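Local coordinates for protein short chain dehydrogenase (A0QTM2 homolog) (Mycobacterium thermoresistibile, PDB 3SC4) that probably catalyses the NAD(P)-dependent oxidation or reduction of a substrate as a short-chain dehydrogenase/reductase, at residues H146-S151 and N192-R197; C245-L250 and N278-T283. All blocks are in the same frame, centred on the assembly; numbering follows the deposited sequence.

Interaction 1 of 2, residues H146-S151 and N192-R197; sequences HILTLS and NTLWPR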
loop_
_atom_site.group_PDB
_atom_site.type_symbol
_atom_site.label_atom_id
_atom_site.label_comp_id
_atom_site.label_asym_id
_atom_site.label_seq_id
_atom_site.Cartn_x
_atom_site.Cartn_y
_atom_site.Cartn_z
ATOM N N HIS B 146 19.397 9.582 7.567
ATOM C CA HIS B 146 18.139 9.926 6.924
ATOM C C HIS B 146 17.720 8.889 5.918
ATOM O O HIS B 146 18.505 8.529 5.047
ATOM C CB HIS B 146 18.281 11.247 6.150
ATOM C CG HIS B 146 17.883 12.444 6.940
ATOM N ND1 HIS B 146 16.612 12.972 6.887
ATOM C CD2 HIS B 146 18.574 13.191 7.833
ATOM C CE1 HIS B 146 16.542 14.010 7.701
ATOM N NE2 HIS B 146 17.717 14.165 8.288
ATOM N N ILE B 147 16.471 8.443 6.005
ATOM C CA ILE B 147 15.864 7.761 4.881
ATOM C C ILE B 147 14.929 8.741 4.192
ATOM O O ILE B 147 14.143 9.394 4.847
ATOM C CB ILE B 147 15.080 6.545 5.298
ATOM C CG1 ILE B 147 15.972 5.616 6.144
ATOM C CG2 ILE B 147 14.554 5.874 4.039
ATOM C CD1 ILE B 147 15.282 4.350 6.729
ATOM N N LEU B 148 15.009 8.834 2.874
ATOM C CA LEU B 148 14.172 9.766 2.120
ATOM C C LEU B 148 13.576 9.027 0.947
ATOM O O LEU B 148 14.310 8.405 0.156
ATOM C CB LEU B 148 15.003 10.938 1.609
ATOM C CG LEU B 148 14.217 12.089 0.993
ATOM C CD1 LEU B 148 13.395 12.810 2.028
ATOM C CD2 LEU B 148 15.191 13.065 0.337
ATOM N N THR B 149 12.253 9.114 0.825
ATOM C CA THR B 149 11.503 8.281 -0.095
ATOM C C THR B 149 10.730 9.202 -0.996
ATOM O O THR B 149 10.121 10.152 -0.551
ATOM C CB THR B 149 10.596 7.298 0.696
ATOM O OG1 THR B 149 11.426 6.424 1.461
ATOM C CG2 THR B 149 9.761 6.453 -0.219
ATOM N N LEU B 150 10.811 8.934 -2.281
ATOM C CA LEU B 150 10.331 9.853 -3.300
ATOM C C LEU B 150 8.911 9.454 -3.666
ATOM O O LEU B 150 8.677 8.676 -4.622
ATOM C CB LEU B 150 11.295 9.873 -4.487
ATOM C CG LEU B 150 12.472 10.869 -4.333
ATOM C CD1 LEU B 150 13.011 11.049 -2.902
ATOM C CD2 LEU B 150 13.604 10.596 -5.297
ATOM N N SER B 151 7.964 9.975 -2.871
ATOM C CA SER B 151 6.565 9.549 -2.937
ATOM C C SER B 151 5.703 10.636 -2.335
ATOM O O SER B 151 6.225 11.528 -1.684
ATOM C CB SER B 151 6.397 8.235 -2.194
ATOM O OG SER B 151 6.665 8.437 -0.825
ATOM N N ASN B 192 11.475 10.411 5.843
ATOM C CA ASN B 192 10.538 11.393 5.300
ATOM C C ASN B 192 10.202 11.049 3.850
ATOM O O ASN B 192 10.907 10.277 3.203
ATOM C CB ASN B 192 11.144 12.814 5.353
ATOM C CG ASN B 192 11.371 13.309 6.773
ATOM O OD1 ASN B 192 10.417 13.621 7.491
ATOM N ND2 ASN B 192 12.634 13.381 7.184
ATOM N N THR B 193 9.134 11.631 3.333
ATOM C CA THR B 193 8.883 11.532 1.896
ATOM C C THR B 193 9.001 12.913 1.274
ATOM O O THR B 193 8.819 13.928 1.952
ATOM C CB THR B 193 7.489 10.961 1.595
ATOM O OG1 THR B 193 6.508 11.889 2.050
ATOM C CG2 THR B 193 7.270 9.612 2.286
ATOM N N LEU B 194 9.262 12.942 -0.031
ATOM C CA LEU B 194 9.474 14.204 -0.745
ATOM C C LEU B 194 8.945 14.081 -2.144
ATOM O O LEU B 194 9.300 13.117 -2.852
ATOM C CB LEU B 194 10.970 14.543 -0.773
ATOM C CG LEU B 194 11.417 15.870 -1.380
ATOM C CD1 LEU B 194 10.816 17.018 -0.581
ATOM C CD2 LEU B 194 12.985 15.988 -1.485
ATOM N N TRP B 195 8.147 15.072 -2.552
ATOM C CA TRP B 195 7.372 15.037 -3.796
ATOM C C TRP B 195 7.298 16.451 -4.416
ATOM O O TRP B 195 7.146 17.433 -3.694
ATOM C CB TRP B 195 5.966 14.543 -3.455
ATOM C CG TRP B 195 5.094 14.121 -4.623
ATOM C CD1 TRP B 195 3.940 14.706 -5.020
ATOM C CD2 TRP B 195 5.264 12.975 -5.453
ATOM N NE1 TRP B 195 3.402 14.028 -6.064
ATOM C CE2 TRP B 195 4.202 12.963 -6.361
ATOM C CE3 TRP B 195 6.240 11.978 -5.540
ATOM C CZ2 TRP B 195 4.071 11.986 -7.356
ATOM C CZ3 TRP B 195 6.118 11.001 -6.522
ATOM C CH2 TRP B 195 5.035 11.016 -7.423
ATOM N N PRO B 196 7.394 16.570 -5.745
ATOM C CA PRO B 196 7.411 17.883 -6.355
ATOM C C PRO B 196 6.006 18.351 -6.725
ATOM O O PRO B 196 5.139 17.542 -7.001
ATOM C CB PRO B 196 8.235 17.640 -7.613
ATOM C CG PRO B 196 7.864 16.271 -8.020
ATOM C CD PRO B 196 7.529 15.516 -6.760
ATOM N N ARG B 197 5.783 19.650 -6.763
ATOM C CA ARG B 197 4.442 20.161 -7.015
ATOM C C ARG B 197 4.074 20.152 -8.481
ATOM O O ARG B 197 2.889 20.181 -8.814
ATOM C CB ARG B 197 4.289 21.605 -6.511
ATOM C CG ARG B 197 4.085 21.720 -5.050
ATOM C CD ARG B 197 3.726 23.134 -4.667
ATOM N NE ARG B 197 3.334 23.206 -3.267
ATOM C CZ ARG B 197 2.082 23.211 -2.811
ATOM N NH1 ARG B 197 1.036 23.143 -3.625
ATOM N NH2 ARG B 197 1.867 23.283 -1.513
HETATM O O HOH W 1 14.579 12.299 5.356
HETATM O O HOH W 2 11.642 7.629 3.844
HETATM O O HOH W 3 5.775 13.635 0.050
#
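Strand 146-149 and the 192-195 part of strand 190-195 run side by side in parallel, their axes 4.7 Å apart at closest approach and twisted by -37°. Three backbone hydrogen bonds alternate between them: Asn192 N gives to Ile147 O (3.0 Å), Thr149 N to Asn192 O (3.0 Å), and Leu194 N to Thr149 O (3.0 Å), the last nearly along the C=O axis. Thr149 O also receives a CA-H...O contact from Thr193 CA. Just past the pairing, Leu150 centres an inverse gamma turn.

These are neighbouring strands of the parallel sheet of a Rossmann fold, in the order 3-2-1-4-5-6-7, and the chain between them includes helix 164-183. On the Leu148 and Asn192 face, Leu148 CG stands anti to the backbone N (chi1 -171°), so that CD1 meets Asn192 CB as the two side chains cross obliquely and lies 4.1 Å from Leu194 CB. The Asn192 amide and His146 ring, with planes 33° apart, share a water that lies in the ring plane, 2.6 Å from His146 ND1, and accepts from Asn192 ND2. Asn192 ND2 is also hydrogen-bonded to Tyr238 O and OD1 to Asn241 N, while His146 NE2 is hydrogen-bonded to Lys234 O.

On the opposite face, where Thr149 and Thr193 lie against helix 164-183, Thr193 CG2 packs 3.4 Å from Ser151 OG, itself hydrogen-bonded to Thr174. Another water accepts from Thr193 OG1 and donates to Ser151 O. The Trp195 indole, CG anti to the backbone N, brings CE3 to 3.5 Å from Ser151 C; Pro196 CD lies over one ring face, toward the rim, and NE1 is hydrogen-bonded to Leu272 O.

Interaction 2 of 2, residues C245-L250 and N278-T283; sequences CEDVLL and NPPGYT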
loop_
_atom_site.group_PDB
_atom_site.type_symbol
_atom_site.label_atom_id
_atom_site.label_comp_id
_atom_site.label_asym_id
_atom_site.label_seq_id
_atom_site.Cartn_x
_atom_site.Cartn_y
_atom_site.Cartn_z
ATOM N N CYS B 245 8.518 19.600 -2.568
ATOM C CA CYS B 245 9.802 20.251 -2.827
ATOM C C CYS B 245 9.753 21.782 -2.646
ATOM O O CYS B 245 10.486 22.365 -1.842
ATOM C CB CYS B 245 10.299 19.914 -4.232
ATOM S SG CYS B 245 10.712 18.160 -4.449
ATOM N N GLU B 246 8.868 22.422 -3.391
ATOM C CA GLU B 246 8.794 23.861 -3.383
ATOM C C GLU B 246 8.572 24.408 -1.960
ATOM O O GLU B 246 9.244 25.351 -1.538
ATOM C CB GLU B 246 7.698 24.330 -4.330
ATOM C CG GLU B 246 8.048 24.163 -5.801
ATOM C CD GLU B 246 7.686 22.799 -6.365
ATOM O OE1 GLU B 246 7.661 21.799 -5.602
ATOM O OE2 GLU B 246 7.460 22.733 -7.596
ATOM N N ASP B 247 7.677 23.784 -1.209
ATOM C CA ASP B 247 7.431 24.201 0.174
ATOM C C ASP B 247 8.706 24.110 1.028
ATOM O O ASP B 247 9.020 25.010 1.793
ATOM C CB ASP B 247 6.296 23.380 0.802
ATOM C CG ASP B 247 5.030 23.427 -0.016
ATOM O OD1 ASP B 247 5.116 23.323 -1.255
ATOM O OD2 ASP B 247 3.933 23.559 0.560
ATOM N N VAL B 248 9.431 23.012 0.895
ATOM C CA VAL B 248 10.654 22.815 1.651
ATOM C C VAL B 248 11.641 23.925 1.318
ATOM O O VAL B 248 12.308 24.488 2.216
ATOM C CB VAL B 248 11.260 21.432 1.348
ATOM C CG1 VAL B 248 12.694 21.337 1.842
ATOM C CG2 VAL B 248 10.401 20.370 1.980
ATOM N N LEU B 249 11.711 24.256 0.033
ATOM C CA LEU B 249 12.648 25.263 -0.429
ATOM C C LEU B 249 12.333 26.661 0.126
ATOM O O LEU B 249 13.231 27.321 0.616
ATOM C CB LEU B 249 12.754 25.246 -1.955
ATOM C CG LEU B 249 13.562 24.027 -2.475
ATOM C CD1 LEU B 249 13.306 23.792 -3.957
ATOM C CD2 LEU B 249 15.086 24.152 -2.196
ATOM N N LEU B 250 11.073 27.100 0.090
ATOM C CA LEU B 250 10.686 28.396 0.699
ATOM C C LEU B 250 10.964 28.457 2.182
ATOM O O LEU B 250 11.390 29.483 2.681
ATOM C CB LEU B 250 9.192 28.694 0.512
ATOM C CG LEU B 250 8.775 28.981 -0.912
ATOM C CD1 LEU B 250 7.281 29.265 -0.976
ATOM C CD2 LEU B 250 9.567 30.144 -1.464
ATOM N N ASN B 278 2.576 26.049 -6.913
ATOM C CA ASN B 278 3.408 26.753 -5.930
ATOM C C ASN B 278 2.852 26.636 -4.526
ATOM O O ASN B 278 1.670 26.350 -4.345
ATOM C CB ASN B 278 3.556 28.216 -6.298
ATOM C CG ASN B 278 4.333 28.412 -7.577
ATOM O OD1 ASN B 278 5.292 27.708 -7.848
ATOM N ND2 ASN B 278 3.929 29.383 -8.364
ATOM N N PRO B 279 3.708 26.836 -3.519
ATOM C CA PRO B 279 3.175 26.821 -2.159
ATOM C C PRO B 279 2.092 27.887 -1.946
ATOM O O PRO B 279 2.034 28.879 -2.703
ATOM C CB PRO B 279 4.409 27.091 -1.282
ATOM C CG PRO B 279 5.574 26.625 -2.154
ATOM C CD PRO B 279 5.175 26.971 -3.545
ATOM N N PRO B 280 1.225 27.672 -0.946
ATOM C CA PRO B 280 0.234 28.697 -0.605
ATOM C C PRO B 280 0.889 30.041 -0.370
ATOM O O PRO B 280 1.905 30.115 0.323
ATOM C CB PRO B 280 -0.412 28.186 0.692
ATOM C CG PRO B 280 0.008 26.718 0.849
ATOM C CD PRO B 280 0.967 26.381 -0.273
ATOM N N GLY B 281 0.332 31.076 -1.000
ATOM C CA GLY B 281 0.722 32.452 -0.736
ATOM C C GLY B 281 2.049 32.880 -1.340
ATOM O O GLY B 281 2.545 33.964 -1.035
ATOM N N TYR B 282 2.609 32.041 -2.209
ATOM C CA TYR B 282 3.852 32.348 -2.887
ATOM C C TYR B 282 3.668 33.494 -3.871
ATOM O O TYR B 282 2.785 33.413 -4.726
ATOM C CB TYR B 282 4.324 31.135 -3.675
ATOM C CG TYR B 282 5.505 31.433 -4.557
ATOM C CD1 TYR B 282 6.740 31.716 -4.004
ATOM C CD2 TYR B 282 5.380 31.428 -5.945
ATOM C CE1 TYR B 282 7.823 32.005 -4.799
ATOM C CE2 TYR B 282 6.464 31.701 -6.767
ATOM C CZ TYR B 282 7.693 31.988 -6.190
ATOM O OH TYR B 282 8.780 32.260 -6.982
ATOM N N THR B 283 4.529 34.518 -3.755
ATOM C CA THR B 283 4.463 35.744 -4.573
ATOM C C THR B 283 5.673 35.952 -5.456
ATOM O O THR B 283 5.723 36.907 -6.242
ATOM C CB THR B 283 4.437 37.010 -3.708
ATOM O OG1 THR B 283 3.370 36.936 -2.760
ATOM C CG2 THR B 283 4.255 38.243 -4.592
#
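Asn278 leads into the contact without touching 245-250, its OD1 hydrogen-bonded instead to Arg219. Pro279 follows and makes most of the contact, its ring pressed against one side of the first helical turns. Its CD lies 3.7 Å from Glu246 CB, and its CG is 3.5 Å from Asp247 OD1, the carboxylate and the pyrrolidine sliding past each other in opposite directions. Leu250 meets the ring tip to tip, Leu250 CD1 3.4 Å from Pro279 CG, from one turn further along the helix. Both acids send their charges to other partners: Glu246, bent at chi2 (88°), reaches Arg219 and the backbone N of Arg197, and Asp247 is charge-paired with Arg197.

Pro280 meets the helix more lightly, its CD 4.2 Å from Asp247 OD2. Gly281, with its positive phi (76°), carries the chain round a type II beta turn from Pro279 to Tyr282, closed by Tyr282 N donating to Pro279 O at 3.3 Å. Tyr282 then comes back beside Leu250, the two side chains crossing at about a right angle with Leu250 CD1 3.9 Å from Tyr282 CD1. The phenol oxygen is hydrogen-bonded to Pro285 O and Leu257 N. No hydrogen bond joins the two segments directly; this is apolar packing of a proline-rich C-terminal tail, turned by a type II beta turn, against the helix that follows the last strand of the Rossmann sheet.

Overall arrangement
Interaction 1 lies near the centre of the chain and interaction 2 towards its periphery, their centres about 16 Å apart. The end of 192-197 joins them. Trp195 O probably accepts a hydrogen bond from Cys245 N (2.8 Å) where the strand meets the start of helix 245-252. Two residues on, Arg197 NE forms a salt bridge with Asp247 OD1 at 2.7 Å, and its NH2 lies 3.5 Å from Pro280 CD in the tail. Tyr224 of helix 222-232 touches Trp195 of interaction 1 and Cys245 at the start of the helix used in interaction 2. Lys170, hydrogen-bonded to Leu150 O, probably corresponds to the catalytic lysine of the family's YxxxK motif, which would place this end of interaction 1 beside the active site.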